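Local coordinates for Lmo2125 protein (Listeria monocytogenes serovar 1/2a, PDB 5TU0) that binds maltose and probably delivers it, as a membrane-anchored solute-binding lipoprotein, to a carbohydrate transporter, at residues A[11-16]-A[289-294]; A[20-25]-A[305-310]; A[55-60]-A[279-284]; A[96-101]-A[179-184]; A[100-105]-A[342-347]. The protein carries 2 engineered substitutions. All blocks are in the same frame, centred on the assembly; numbering follows the deposited sequence.

Contacts 2 and 3 each lie on the same side of the chain's centre as contact 1, which sits between them, its centre about 14 Å from each; all three probably belong to one lobe of the periplasmic-binding-protein fold. Strand 10-15 leads into helix 17-34, and helix 285-295 into helix 298-308, so contacts 1 and 2 are consecutive pairings of the same two chain regions, touching through Val13 and Val23. Contact 3 falls between contact 1's segments in sequence. Contacts 4 and 5, centres about 6 Å apart, share Val100 and Thr101 and lie about 22 to 29 Å from the other three; they tie residues 96-105 to helix 179-182 and to the loop before helix 348-363.

Contact 1: residues A[11-16]-A[289-294]; sequences LTVSVD and QKWLDY
Trp291 CG stands anti to the backbone N (chi1 177°), which carries the indole off helix 285-295 toward strand 10-15, and Leu11 reaches back with its CG likewise anti (chi1 -176°). The CD2 methyl of Leu11 comes to 3.7 Å from Trp291 CB and 4.0 Å from Trp291 CG, packing obliquely at the root of the indole. Two residues on, the same side of the strand offers Val13, whose CG2 lies over one indole face, above the ring centre, at 4.2 Å from Trp291 CE2. Here a helix is laid against strand 10-15, which pairs in parallel with strand 37-42, in the alpha/beta architecture of periplasmic binding proteins: Leu11 and Val13 both turn their side chains to the helix. No hydrogen bond crosses, and all three touching residues are buried. The indole has aromatic neighbours as well, meeting Trp276 of strand 272-278 and Phe30 of helix 17-34 edge-to-face. On the helix surface, Gln289 NE2 makes a weak hydrogen bond of 3.2 Å to Asp293 OD1 one turn on, and also bonds Lys85 O.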
# COMPACT_ATOMS: atom_id res chain seq x y z
N LEU A 11 -23.42 -19.48 -1.45
CA LEU A 11 -22.15 -18.86 -1.04
C LEU A 11 -22.39 -17.39 -0.69
O LEU A 11 -22.97 -16.65 -1.47
CB LEU A 11 -21.16 -18.93 -2.20
CG LEU A 11 -19.75 -18.40 -1.91
CD1 LEU A 11 -18.96 -19.42 -1.10
CD2 LEU A 11 -19.01 -18.06 -3.19
N THR A 12 -21.93 -16.96 0.49
CA THR A 12 -22.10 -15.56 0.89
C THR A 12 -20.80 -14.78 0.68
O THR A 12 -19.75 -15.10 1.27
CB THR A 12 -22.61 -15.44 2.33
OG1 THR A 12 -23.88 -16.09 2.42
CG2 THR A 12 -22.79 -13.98 2.71
N VAL A 13 -20.90 -13.73 -0.14
CA VAL A 13 -19.75 -12.91 -0.52
C VAL A 13 -19.96 -11.54 0.08
O VAL A 13 -20.97 -10.91 -0.21
CB VAL A 13 -19.66 -12.79 -2.06
CG1 VAL A 13 -18.53 -11.84 -2.49
CG2 VAL A 13 -19.50 -14.17 -2.68
N SER A 14 -19.05 -11.13 0.96
CA SER A 14 -19.14 -9.82 1.61
C SER A 14 -18.08 -8.88 1.09
O SER A 14 -16.88 -9.18 1.12
CB SER A 14 -19.01 -9.94 3.13
OG SER A 14 -19.26 -8.69 3.77
N VAL A 15 -18.51 -7.70 0.63
CA VAL A 15 -17.58 -6.72 0.12
C VAL A 15 -17.98 -5.32 0.51
O VAL A 15 -19.12 -5.05 0.85
CB VAL A 15 -17.43 -6.78 -1.43
CG1 VAL A 15 -16.72 -8.05 -1.86
CG2 VAL A 15 -18.78 -6.62 -2.16
N ASP A 16 -17.00 -4.43 0.45
CA ASP A 16 -17.19 -3.03 0.68
C ASP A 16 -18.12 -2.48 -0.41
O ASP A 16 -18.21 -3.04 -1.50
CB ASP A 16 -15.84 -2.33 0.61
CG ASP A 16 -15.92 -0.91 1.01
OD1 ASP A 16 -16.42 -0.09 0.20
OD2 ASP A 16 -15.44 -0.62 2.12
N GLN A 289 -13.40 -21.84 -2.64
CA GLN A 289 -12.14 -22.00 -3.39
C GLN A 289 -12.38 -21.73 -4.87
O GLN A 289 -11.60 -21.03 -5.54
CB GLN A 289 -11.56 -23.41 -3.21
CG GLN A 289 -10.31 -23.67 -4.04
CD GLN A 289 -9.12 -22.85 -3.58
OE1 GLN A 289 -8.64 -23.01 -2.46
NE2 GLN A 289 -8.61 -21.97 -4.46
N LYS A 290 -13.49 -22.26 -5.39
CA LYS A 290 -13.87 -22.04 -6.77
C LYS A 290 -14.09 -20.53 -7.01
O LYS A 290 -13.68 -20.02 -8.02
CB LYS A 290 -15.07 -22.88 -7.17
CG LYS A 290 -14.77 -24.38 -7.20
CD LYS A 290 -16.03 -25.17 -7.52
CE LYS A 290 -15.77 -26.67 -7.68
NZ LYS A 290 -15.33 -27.31 -6.41
N TRP A 291 -14.69 -19.84 -6.05
CA TRP A 291 -14.91 -18.38 -6.16
C TRP A 291 -13.59 -17.62 -6.26
O TRP A 291 -13.46 -16.74 -7.09
CB TRP A 291 -15.74 -17.83 -4.99
CG TRP A 291 -15.89 -16.34 -5.06
CD1 TRP A 291 -15.14 -15.40 -4.41
CD2 TRP A 291 -16.82 -15.61 -5.87
NE1 TRP A 291 -15.55 -14.14 -4.75
CE2 TRP A 291 -16.58 -14.24 -5.65
CE3 TRP A 291 -17.83 -15.99 -6.77
CZ2 TRP A 291 -17.34 -13.25 -6.28
CZ3 TRP A 291 -18.58 -15.00 -7.39
CH2 TRP A 291 -18.32 -13.64 -7.15
N LEU A 292 -12.62 -17.95 -5.41
CA LEU A 292 -11.32 -17.30 -5.48
C LEU A 292 -10.66 -17.47 -6.86
O LEU A 292 -10.10 -16.51 -7.41
CB LEU A 292 -10.38 -17.78 -4.36
CG LEU A 292 -10.38 -16.98 -3.05
CD1 LEU A 292 -11.77 -16.89 -2.44
CD2 LEU A 292 -9.39 -17.56 -2.05
N ASP A 293 -10.73 -18.69 -7.40
CA ASP A 293 -10.15 -19.01 -8.72
C ASP A 293 -10.89 -18.29 -9.84
O ASP A 293 -10.29 -17.92 -10.85
CB ASP A 293 -10.19 -20.53 -8.98
CG ASP A 293 -9.26 -21.32 -8.06
OD1 ASP A 293 -8.39 -20.71 -7.39
OD2 ASP A 293 -9.39 -22.56 -8.00
N TYR A 294 -12.20 -18.13 -9.66
CA TYR A 294 -13.02 -17.39 -10.61
C TYR A 294 -12.72 -15.88 -10.60
O TYR A 294 -12.34 -15.28 -11.62
CB TYR A 294 -14.50 -17.60 -10.27
CG TYR A 294 -15.49 -16.81 -11.10
CD1 TYR A 294 -15.83 -17.23 -12.38
CD2 TYR A 294 -16.10 -15.66 -10.61
CE1 TYR A 294 -16.75 -16.52 -13.15
CE2 TYR A 294 -17.02 -14.94 -11.38
CZ TYR A 294 -17.34 -15.38 -12.65
OH TYR A 294 -18.24 -14.70 -13.45

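Contact 2: residues A[20-25]-A[305-310]; sequences KDYVNK and YDMTNE
Asp21, on helix 17-34, touches Met307 of helix 298-308 through its CB, which lies 4.2 Å from the terminal methyl, Met307 CE. Next comes Tyr22, where the two backbones draw nearest, CA of Tyr22 to CA of Met307 at 6.4 Å. Its backbone N also has Met307 CE at 4.2 Å, and its ring is met at the edge, near the ring plane, by Met307 CG, 4.2 Å from Tyr22 CD1. The phenol oxygen points on to the backbone O of Asn300, in the same helix as Met307, and that hydrogen bond anchors the ring's far end. One turn beyond Asp21, Lys25 lays its aliphatic chain obliquely across the thioether, Lys25 CD to Met307 SD at 4.2 Å. Met307 reaches all three by folding: its CG lies beside the backbone N (chi1 -67°), and bends at chi2 and chi3 turn the methyl toward helix 17-34. Beyond Met307 the helix ends in an ST turn, Thr308 OG1 accepting from Glu310 N at 3.2 Å. The two helices lie against each other on the flank of one lobe. Across these segments a thioether lies between the tyrosine edge and the aliphatic parts of Asp21 and Lys25, packed by van der Waals contact alone, with no directional bond to fix it.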
# COMPACT_ATOMS: atom_id res chain seq x y z
N LYS A 20 -19.60 -3.73 -4.61
CA LYS A 20 -20.91 -4.40 -4.68
C LYS A 20 -21.39 -4.56 -6.12
O LYS A 20 -21.78 -5.67 -6.52
CB LYS A 20 -21.95 -3.64 -3.84
CG LYS A 20 -23.18 -4.47 -3.53
CD LYS A 20 -24.26 -3.62 -2.89
CE LYS A 20 -25.50 -4.44 -2.59
NZ LYS A 20 -26.61 -3.52 -2.22
N ASP A 21 -21.36 -3.48 -6.89
CA ASP A 21 -21.80 -3.54 -8.31
C ASP A 21 -20.96 -4.51 -9.13
O ASP A 21 -21.49 -5.25 -9.98
CB ASP A 21 -21.76 -2.15 -8.96
CG ASP A 21 -22.77 -1.18 -8.36
OD1 ASP A 21 -23.69 -1.63 -7.65
OD2 ASP A 21 -22.66 0.03 -8.64
N TYR A 22 -19.66 -4.50 -8.88
CA TYR A 22 -18.74 -5.39 -9.56
C TYR A 22 -19.07 -6.84 -9.27
O TYR A 22 -19.19 -7.66 -10.20
CB TYR A 22 -17.28 -5.08 -9.16
CG TYR A 22 -16.33 -6.19 -9.49
CD1 TYR A 22 -15.96 -6.45 -10.80
CD2 TYR A 22 -15.77 -6.98 -8.47
CE1 TYR A 22 -15.09 -7.48 -11.11
CE2 TYR A 22 -14.89 -8.01 -8.77
CZ TYR A 22 -14.55 -8.25 -10.10
OH TYR A 22 -13.67 -9.27 -10.42
N VAL A 23 -19.24 -7.17 -7.99
CA VAL A 23 -19.57 -8.54 -7.61
C VAL A 23 -20.93 -8.94 -8.24
O VAL A 23 -21.07 -10.06 -8.76
CB VAL A 23 -19.52 -8.76 -6.08
CG1 VAL A 23 -20.07 -10.13 -5.70
CG2 VAL A 23 -18.09 -8.61 -5.59
N ASN A 24 -21.90 -8.03 -8.21
CA ASN A 24 -23.22 -8.31 -8.82
C ASN A 24 -23.13 -8.55 -10.32
O ASN A 24 -23.82 -9.45 -10.84
CB ASN A 24 -24.26 -7.24 -8.48
CG ASN A 24 -24.86 -7.42 -7.10
OD1 ASN A 24 -24.98 -8.54 -6.61
ND2 ASN A 24 -25.24 -6.32 -6.47
N LYS A 25 -22.28 -7.80 -11.00
CA LYS A 25 -22.07 -7.99 -12.43
C LYS A 25 -21.49 -9.38 -12.74
O LYS A 25 -21.98 -10.06 -13.63
CB LYS A 25 -21.14 -6.93 -13.01
CG LYS A 25 -21.02 -6.99 -14.53
CD LYS A 25 -20.22 -5.82 -15.09
CE LYS A 25 -20.57 -5.49 -16.53
NZ LYS A 25 -21.89 -4.81 -16.63
N TYR A 305 -11.00 -4.03 -13.16
CA TYR A 305 -10.35 -2.80 -13.58
C TYR A 305 -11.31 -1.89 -14.34
O TYR A 305 -11.31 -0.67 -14.16
CB TYR A 305 -9.11 -3.07 -14.44
CG TYR A 305 -8.46 -1.79 -14.91
CD1 TYR A 305 -7.67 -1.04 -14.04
CD2 TYR A 305 -8.64 -1.31 -16.21
CE1 TYR A 305 -7.09 0.15 -14.44
CE2 TYR A 305 -8.06 -0.12 -16.61
CZ TYR A 305 -7.27 0.60 -15.72
OH TYR A 305 -6.68 1.77 -16.10
N ASP A 306 -12.11 -2.50 -15.21
CA ASP A 306 -13.07 -1.74 -15.98
C ASP A 306 -14.07 -0.99 -15.08
O ASP A 306 -14.41 0.14 -15.37
CB ASP A 306 -13.84 -2.67 -16.94
CG ASP A 306 -13.00 -3.15 -18.13
OD1 ASP A 306 -11.95 -2.56 -18.44
OD2 ASP A 306 -13.43 -4.12 -18.79
N MET A 307 -14.49 -1.64 -14.01
CA MET A 307 -15.48 -1.10 -13.09
C MET A 307 -14.97 -0.12 -12.03
O MET A 307 -15.65 0.85 -11.69
CB MET A 307 -16.13 -2.27 -12.35
CG MET A 307 -16.96 -3.15 -13.27
SD MET A 307 -18.39 -2.26 -13.87
CE MET A 307 -19.36 -2.13 -12.37
N THR A 308 -13.76 -0.37 -11.55
CA THR A 308 -13.23 0.37 -10.38
C THR A 308 -11.94 1.13 -10.58
O THR A 308 -11.59 1.93 -9.73
CB THR A 308 -12.94 -0.63 -9.24
OG1 THR A 308 -11.88 -1.51 -9.64
CG2 THR A 308 -14.18 -1.45 -8.92
N ASN A 309 -11.23 0.87 -11.68
CA ASN A 309 -9.92 1.47 -11.96
C ASN A 309 -8.83 0.99 -10.99
O ASN A 309 -7.74 1.56 -10.97
CB ASN A 309 -9.95 3.02 -12.05
CG ASN A 309 -10.57 3.52 -13.34
OD1 ASN A 309 -10.41 4.69 -13.69
ND2 ASN A 309 -11.26 2.66 -14.06
N GLU A 310 -9.10 -0.05 -10.21
CA GLU A 310 -8.08 -0.61 -9.33
C GLU A 310 -7.24 -1.57 -10.15
O GLU A 310 -7.76 -2.33 -10.96
CB GLU A 310 -8.70 -1.24 -8.09
CG GLU A 310 -9.38 -0.16 -7.25
CD GLU A 310 -9.68 -0.57 -5.85
OE1 GLU A 310 -8.74 -0.95 -5.14
OE2 GLU A 310 -10.85 -0.47 -5.43

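Contact 3: residues A[55-60]-A[279-284]; sequences DGPAGT and SNYSKN. With TTN (tartronate), chain C.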
# COMPACT_ATOMS: atom_id res chain seq x y z
N ASP A 55 -18.35 -13.56 14.67
CA ASP A 55 -19.34 -14.08 13.69
C ASP A 55 -19.05 -15.53 13.27
O ASP A 55 -19.98 -16.32 13.02
CB ASP A 55 -19.34 -13.22 12.43
CG ASP A 55 -19.81 -11.82 12.67
OD1 ASP A 55 -20.45 -11.54 13.70
OD2 ASP A 55 -19.56 -10.98 11.80
N GLY A 56 -17.77 -15.86 13.18
CA GLY A 56 -17.32 -17.19 12.76
C GLY A 56 -17.88 -18.34 13.57
O GLY A 56 -18.54 -19.23 13.03
N PRO A 57 -17.60 -18.35 14.89
CA PRO A 57 -18.17 -19.41 15.74
C PRO A 57 -19.71 -19.38 15.81
O PRO A 57 -20.35 -20.43 16.01
CB PRO A 57 -17.54 -19.12 17.11
CG PRO A 57 -16.27 -18.41 16.80
CD PRO A 57 -16.58 -17.56 15.60
N ALA A 58 -20.29 -18.19 15.62
CA ALA A 58 -21.74 -18.06 15.63
C ALA A 58 -22.40 -18.67 14.37
O ALA A 58 -23.61 -18.89 14.34
CB ALA A 58 -22.12 -16.59 15.76
N GLY A 59 -21.59 -18.94 13.35
CA GLY A 59 -22.07 -19.44 12.07
C GLY A 59 -22.69 -18.33 11.23
O GLY A 59 -23.42 -18.63 10.29
N THR A 60 -22.42 -17.07 11.58
CA THR A 60 -22.99 -15.91 10.88
C THR A 60 -22.03 -15.13 9.98
O THR A 60 -22.43 -14.14 9.37
CB THR A 60 -23.54 -14.88 11.90
OG1 THR A 60 -22.45 -14.26 12.61
CG2 THR A 60 -24.52 -15.55 12.88
N SER A 279 -13.36 -17.54 4.92
CA SER A 279 -13.57 -17.75 6.34
C SER A 279 -13.21 -19.18 6.73
O SER A 279 -13.63 -20.13 6.07
CB SER A 279 -15.04 -17.49 6.68
OG SER A 279 -15.34 -17.88 8.00
N ASN A 280 -12.42 -19.35 7.80
CA ASN A 280 -12.05 -20.69 8.26
C ASN A 280 -13.26 -21.39 8.90
O ASN A 280 -13.22 -22.59 9.12
CB ASN A 280 -10.90 -20.63 9.27
CG ASN A 280 -10.12 -21.94 9.37
OD1 ASN A 280 -10.15 -22.78 8.46
ND2 ASN A 280 -9.38 -22.08 10.45
N TYR A 281 -14.33 -20.63 9.16
CA TYR A 281 -15.57 -21.15 9.76
C TYR A 281 -16.59 -21.51 8.70
O TYR A 281 -17.66 -22.02 9.02
CB TYR A 281 -16.17 -20.08 10.69
CG TYR A 281 -15.17 -19.49 11.68
CD1 TYR A 281 -14.94 -20.07 12.91
CD2 TYR A 281 -14.47 -18.32 11.36
CE1 TYR A 281 -14.03 -19.53 13.81
CE2 TYR A 281 -13.55 -17.77 12.25
CZ TYR A 281 -13.34 -18.38 13.47
OH TYR A 281 -12.44 -17.84 14.34
N SER A 282 -16.27 -21.27 7.43
CA SER A 282 -17.19 -21.54 6.35
C SER A 282 -17.51 -23.02 6.21
O SER A 282 -16.66 -23.89 6.42
CB SER A 282 -16.65 -21.02 5.02
OG SER A 282 -17.53 -21.33 3.95
N LYS A 283 -18.76 -23.28 5.86
CA LYS A 283 -19.23 -24.62 5.65
C LYS A 283 -19.26 -24.86 4.14
O LYS A 283 -19.70 -25.92 3.68
CB LYS A 283 -20.64 -24.76 6.25
CG LYS A 283 -20.83 -25.97 7.14
CD LYS A 283 -20.04 -25.80 8.42
CE LYS A 283 -20.35 -26.90 9.42
NZ LYS A 283 -19.58 -26.69 10.69
N ASN A 284 -18.80 -23.87 3.36
CA ASN A 284 -18.81 -23.93 1.90
C ASN A 284 -17.42 -23.68 1.31
O ASN A 284 -17.29 -22.99 0.30
CB ASN A 284 -19.76 -22.84 1.39
CG ASN A 284 -21.17 -22.98 1.94
OD1 ASN A 284 -21.88 -23.93 1.61
ND2 ASN A 284 -21.60 -22.01 2.73
C1 TTN C . -17.12 -27.81 2.08
C2 TTN C . -17.36 -28.29 3.49
C3 TTN C . -16.72 -27.40 4.51
O1 TTN C . -15.94 -27.77 1.67
O2 TTN C . -18.08 -27.45 1.36
O3 TTN C . -18.77 -28.36 3.77
O4 TTN C . -16.45 -26.22 4.22
O5 TTN C . -16.48 -27.88 5.64
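The ring of Tyr281 lies face-on against the last turn of helix 45-58, and one of its faces receives both Gly56 and Pro57. Gly56 CA sits 3.5 Å from the ring centroid, 22° off the normal, a CH-pi contact; Pro57 CD makes a second one at 4.0 Å, displaced toward the phenolic side. With no side chain at Gly56, the ring can come down on CA itself. The Tyr281 torsion, with CG beside the backbone N (chi1 -49°), swings the ring over the helix, and its hydroxyl goes on to a hydrogen bond with His80 ND1. Ser279 OG, in the ring plane at its edge, accepts from Tyr281 N at 3.2 Å, an ST turn. The helix closes in a Schellman motif, Thr60 N to Asp55 O and Gly59 N to Gly56 O; Thr60 OG1 also bonds Asp55 O. A second ST turn, Asn284 N to Ser282 OG, leads into helix 285-295. There tartronate O3 donates to Lys283 O at 2.6 Å, while Lys285 N and Asp286 N also bond the ligand, consistent with an anion held at a helix N-terminus. Across the segments the chemistry is C-H against pi electrons, which favours close, flat apposition of ring and backbone.

Contact 4: residues A[96-101]-A[179-184]; sequences DQKQVT and GDEGTN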
# COMPACT_ATOMS: atom_id res chain seq x y z
N ASP A 96 3.63 -11.45 -5.46
CA ASP A 96 2.21 -11.41 -5.13
C ASP A 96 1.75 -12.67 -4.40
O ASP A 96 0.87 -12.60 -3.56
CB ASP A 96 1.42 -11.08 -6.38
CG ASP A 96 1.75 -9.65 -6.88
OD1 ASP A 96 1.88 -8.75 -6.00
OD2 ASP A 96 1.90 -9.43 -8.09
N GLN A 97 2.39 -13.79 -4.70
CA GLN A 97 2.15 -15.03 -3.97
C GLN A 97 2.65 -14.83 -2.53
O GLN A 97 1.99 -15.23 -1.59
CB GLN A 97 2.89 -16.19 -4.63
CG GLN A 97 2.42 -16.48 -6.04
CD GLN A 97 3.23 -17.55 -6.73
OE1 GLN A 97 3.47 -18.62 -6.17
NE2 GLN A 97 3.64 -17.27 -7.96
N LYS A 98 3.80 -14.18 -2.37
CA LYS A 98 4.35 -13.88 -1.04
C LYS A 98 3.41 -12.98 -0.18
O LYS A 98 3.40 -13.09 1.04
CB LYS A 98 5.74 -13.23 -1.21
CG LYS A 98 6.42 -12.73 0.06
CD LYS A 98 7.76 -12.09 -0.29
CE LYS A 98 8.38 -11.35 0.89
NZ LYS A 98 8.59 -12.24 2.06
N GLN A 99 2.64 -12.11 -0.84
CA GLN A 99 1.70 -11.19 -0.16
C GLN A 99 0.63 -11.89 0.67
O GLN A 99 0.14 -11.36 1.65
CB GLN A 99 0.94 -10.36 -1.20
CG GLN A 99 1.76 -9.35 -1.97
CD GLN A 99 2.06 -8.10 -1.18
OE1 GLN A 99 2.01 -8.10 0.05
NE2 GLN A 99 2.37 -7.03 -1.87
N VAL A 100 0.23 -13.07 0.21
CA VAL A 100 -0.83 -13.83 0.86
C VAL A 100 -0.29 -15.06 1.59
O VAL A 100 -1.06 -15.95 1.97
CB VAL A 100 -1.88 -14.29 -0.20
CG1 VAL A 100 -2.60 -13.09 -0.78
CG2 VAL A 100 -1.23 -15.10 -1.31
N THR A 101 1.02 -15.08 1.84
CA THR A 101 1.67 -16.22 2.45
C THR A 101 2.36 -15.87 3.78
O THR A 101 3.01 -14.83 3.91
CB THR A 101 2.73 -16.82 1.46
OG1 THR A 101 2.10 -17.17 0.22
CG2 THR A 101 3.42 -18.03 2.04
N GLY A 179 15.02 -8.57 8.26
CA GLY A 179 15.85 -9.39 7.36
C GLY A 179 15.13 -10.67 6.91
O GLY A 179 13.99 -10.92 7.30
N ASP A 180 15.82 -11.47 6.09
CA ASP A 180 15.26 -12.68 5.49
C ASP A 180 13.92 -12.36 4.80
O ASP A 180 12.89 -12.98 5.08
CB ASP A 180 15.10 -13.82 6.52
CG ASP A 180 16.44 -14.25 7.13
OD1 ASP A 180 17.51 -13.83 6.63
OD2 ASP A 180 16.41 -15.00 8.13
N GLU A 181 13.95 -11.36 3.92
CA GLU A 181 12.77 -10.90 3.17
C GLU A 181 11.54 -10.60 4.04
O GLU A 181 10.41 -10.95 3.69
CB GLU A 181 12.42 -11.88 2.03
CG GLU A 181 13.50 -11.98 0.95
CD GLU A 181 13.15 -12.94 -0.18
OE1 GLU A 181 11.99 -13.43 -0.27
OE2 GLU A 181 14.05 -13.21 -1.01
N GLY A 182 11.78 -9.93 5.17
CA GLY A 182 10.71 -9.48 6.06
C GLY A 182 10.16 -10.49 7.04
O GLY A 182 9.10 -10.26 7.61
N THR A 183 10.89 -11.58 7.29
CA THR A 183 10.43 -12.64 8.17
C THR A 183 11.23 -12.83 9.46
O THR A 183 10.81 -13.61 10.31
CB THR A 183 10.43 -13.99 7.42
OG1 THR A 183 11.77 -14.34 7.08
CG2 THR A 183 9.59 -13.89 6.15
N ASN A 184 12.37 -12.15 9.61
CA ASN A 184 13.19 -12.30 10.80
C ASN A 184 13.13 -11.03 11.67
O ASN A 184 13.88 -10.07 11.42
CB ASN A 184 14.63 -12.62 10.42
CG ASN A 184 15.52 -12.82 11.64
OD1 ASN A 184 15.05 -12.82 12.79
ND2 ASN A 184 16.80 -13.01 11.40
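The backbones stay well apart, Lys98 CA to Glu181 CA 9.9 Å, and a single lysine spans the gap between the end of helix 94-99 and the short, weakly bonded helix 179-182. With its CG anti to the backbone N (chi1 175°), the Lys98 chain runs out extended and bends only at chi4, bringing NZ to Glu181 O at 2.8 Å. That hydrogen bond lies in the carbonyl plane, with a C=O...N angle of 155°. These are surface elements of the solute-binding-protein fold, and Lys98 also packs on Pro341 in a neighbouring loop. The acidic side chain of Glu181 may add a weak attraction: OE1 is 4.3 Å from Lys98 NZ, beyond a salt bridge, while Glu181 CB is 3.8 Å from NZ. A threonine in each segment bonds back to a carbonyl. Thr101 OG1 bonds to Gln97 O at 2.7 Å from above the carbonyl plane, and Thr183 OG1 bonds to Asp180 O, which takes Thr183 N as well.

Contact 5: residues A[100-105]-A[342-347]; sequences VTIDDK and MPNIPE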
# COMPACT_ATOMS: atom_id res chain seq x y z
N VAL A 100 0.23 -13.07 0.21
CA VAL A 100 -0.83 -13.83 0.86
C VAL A 100 -0.29 -15.06 1.59
O VAL A 100 -1.06 -15.95 1.97
CB VAL A 100 -1.88 -14.29 -0.20
CG1 VAL A 100 -2.60 -13.09 -0.78
CG2 VAL A 100 -1.23 -15.10 -1.31
N THR A 101 1.02 -15.08 1.84
CA THR A 101 1.67 -16.22 2.45
C THR A 101 2.36 -15.87 3.78
O THR A 101 3.01 -14.83 3.91
CB THR A 101 2.73 -16.82 1.46
OG1 THR A 101 2.10 -17.17 0.22
CG2 THR A 101 3.42 -18.03 2.04
N ILE A 102 2.21 -16.75 4.77
CA ILE A 102 2.91 -16.62 6.05
C ILE A 102 3.21 -18.04 6.53
O ILE A 102 2.37 -18.92 6.38
CB ILE A 102 2.13 -15.80 7.11
CG1 ILE A 102 3.05 -15.42 8.28
CG2 ILE A 102 0.90 -16.56 7.61
CD1 ILE A 102 2.47 -14.42 9.25
N ASP A 103 4.42 -18.27 7.06
CA ASP A 103 4.83 -19.62 7.53
C ASP A 103 4.63 -20.67 6.42
O ASP A 103 4.21 -21.80 6.70
CB ASP A 103 4.01 -20.06 8.76
CG ASP A 103 4.05 -19.08 9.92
OD1 ASP A 103 5.17 -18.72 10.37
OD2 ASP A 103 2.95 -18.70 10.42
N ASP A 104 4.92 -20.32 5.17
CA ASP A 104 4.74 -21.25 4.04
C ASP A 104 3.30 -21.76 3.90
O ASP A 104 3.08 -22.89 3.45
CB ASP A 104 5.71 -22.43 4.14
CG ASP A 104 7.16 -21.99 4.23
OD1 ASP A 104 7.48 -20.90 3.72
OD2 ASP A 104 7.99 -22.72 4.81
N LYS A 105 2.32 -20.95 4.32
CA LYS A 105 0.88 -21.28 4.15
C LYS A 105 0.18 -20.12 3.43
O LYS A 105 0.45 -18.96 3.73
CB LYS A 105 0.23 -21.56 5.50
CG LYS A 105 0.78 -22.79 6.21
CD LYS A 105 0.02 -23.07 7.49
CE LYS A 105 0.61 -24.23 8.27
NZ LYS A 105 1.96 -23.91 8.82
N MET A 342 5.18 -5.34 2.69
CA MET A 342 5.35 -4.96 4.07
C MET A 342 5.38 -6.29 4.83
O MET A 342 4.60 -7.18 4.51
CB MET A 342 4.15 -4.15 4.54
CG MET A 342 4.20 -3.72 6.00
SD MET A 342 2.69 -2.92 6.59
CE MET A 342 2.57 -1.53 5.46
N PRO A 343 6.26 -6.44 5.84
CA PRO A 343 6.23 -7.69 6.62
C PRO A 343 4.84 -7.93 7.19
O PRO A 343 4.18 -6.98 7.64
CB PRO A 343 7.24 -7.42 7.75
CG PRO A 343 8.18 -6.41 7.18
CD PRO A 343 7.34 -5.54 6.30
N ASN A 344 4.38 -9.19 7.14
CA ASN A 344 3.04 -9.55 7.64
C ASN A 344 3.11 -10.35 8.95
O ASN A 344 2.09 -10.83 9.44
CB ASN A 344 2.23 -10.27 6.56
CG ASN A 344 2.83 -11.60 6.15
OD1 ASN A 344 3.82 -12.07 6.73
ND2 ASN A 344 2.26 -12.20 5.14
N ILE A 345 4.31 -10.47 9.51
CA ILE A 345 4.49 -11.15 10.78
C ILE A 345 4.02 -10.22 11.91
O ILE A 345 4.03 -8.98 11.76
CB ILE A 345 5.95 -11.63 10.98
CG1 ILE A 345 6.94 -10.46 11.03
CG2 ILE A 345 6.33 -12.62 9.88
CD1 ILE A 345 8.34 -10.89 11.42
N PRO A 346 3.61 -10.81 13.05
CA PRO A 346 3.08 -10.02 14.18
C PRO A 346 3.95 -8.88 14.67
O PRO A 346 3.44 -7.80 15.01
CB PRO A 346 2.93 -11.07 15.29
CG PRO A 346 2.73 -12.34 14.56
CD PRO A 346 3.66 -12.25 13.39
N GLU A 347 5.27 -9.11 14.68
CA GLU A 347 6.21 -8.13 15.21
C GLU A 347 6.21 -6.78 14.46
O GLU A 347 6.79 -5.81 14.93
CB GLU A 347 7.63 -8.70 15.25
CG GLU A 347 7.86 -9.86 16.24
CD GLU A 347 7.45 -11.25 15.76
OE1 GLU A 347 6.83 -11.41 14.68
OE2 GLU A 347 7.79 -12.20 16.51
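Ile102 reaches Asn344 from its CB onward: CB lies 4.1 Å from both Asn344 ND2 and Asn344 OD1, the next atom, CG1, comes to 3.8 Å from OD1, and CD1 ends 3.7 Å from that same OD1, 3.6 Å from the backbone O of Asn344 and 4.3 Å from Ile345 CG2. CG1 is anti to the backbone N (chi1 -166°), which sends this branch along the asparagine, the two side chains passing in opposite directions. The amide is held at its other end. Asn344 ND2 donates to Thr101 O at 3.0 Å, nearly straight at 169°; the acceptor lies in the amide plane, although the donor sits above the carbonyl plane of Thr101. This bond favours the amide rotation in which OD1 turns toward Ile102. Ile102 opens a type I' turn to Lys105, closed by two backbone bonds, as in a two-residue beta-hairpin; the contact pins this hairpin, strand 101-102 with strand 105-121, to the loop before helix 348-363.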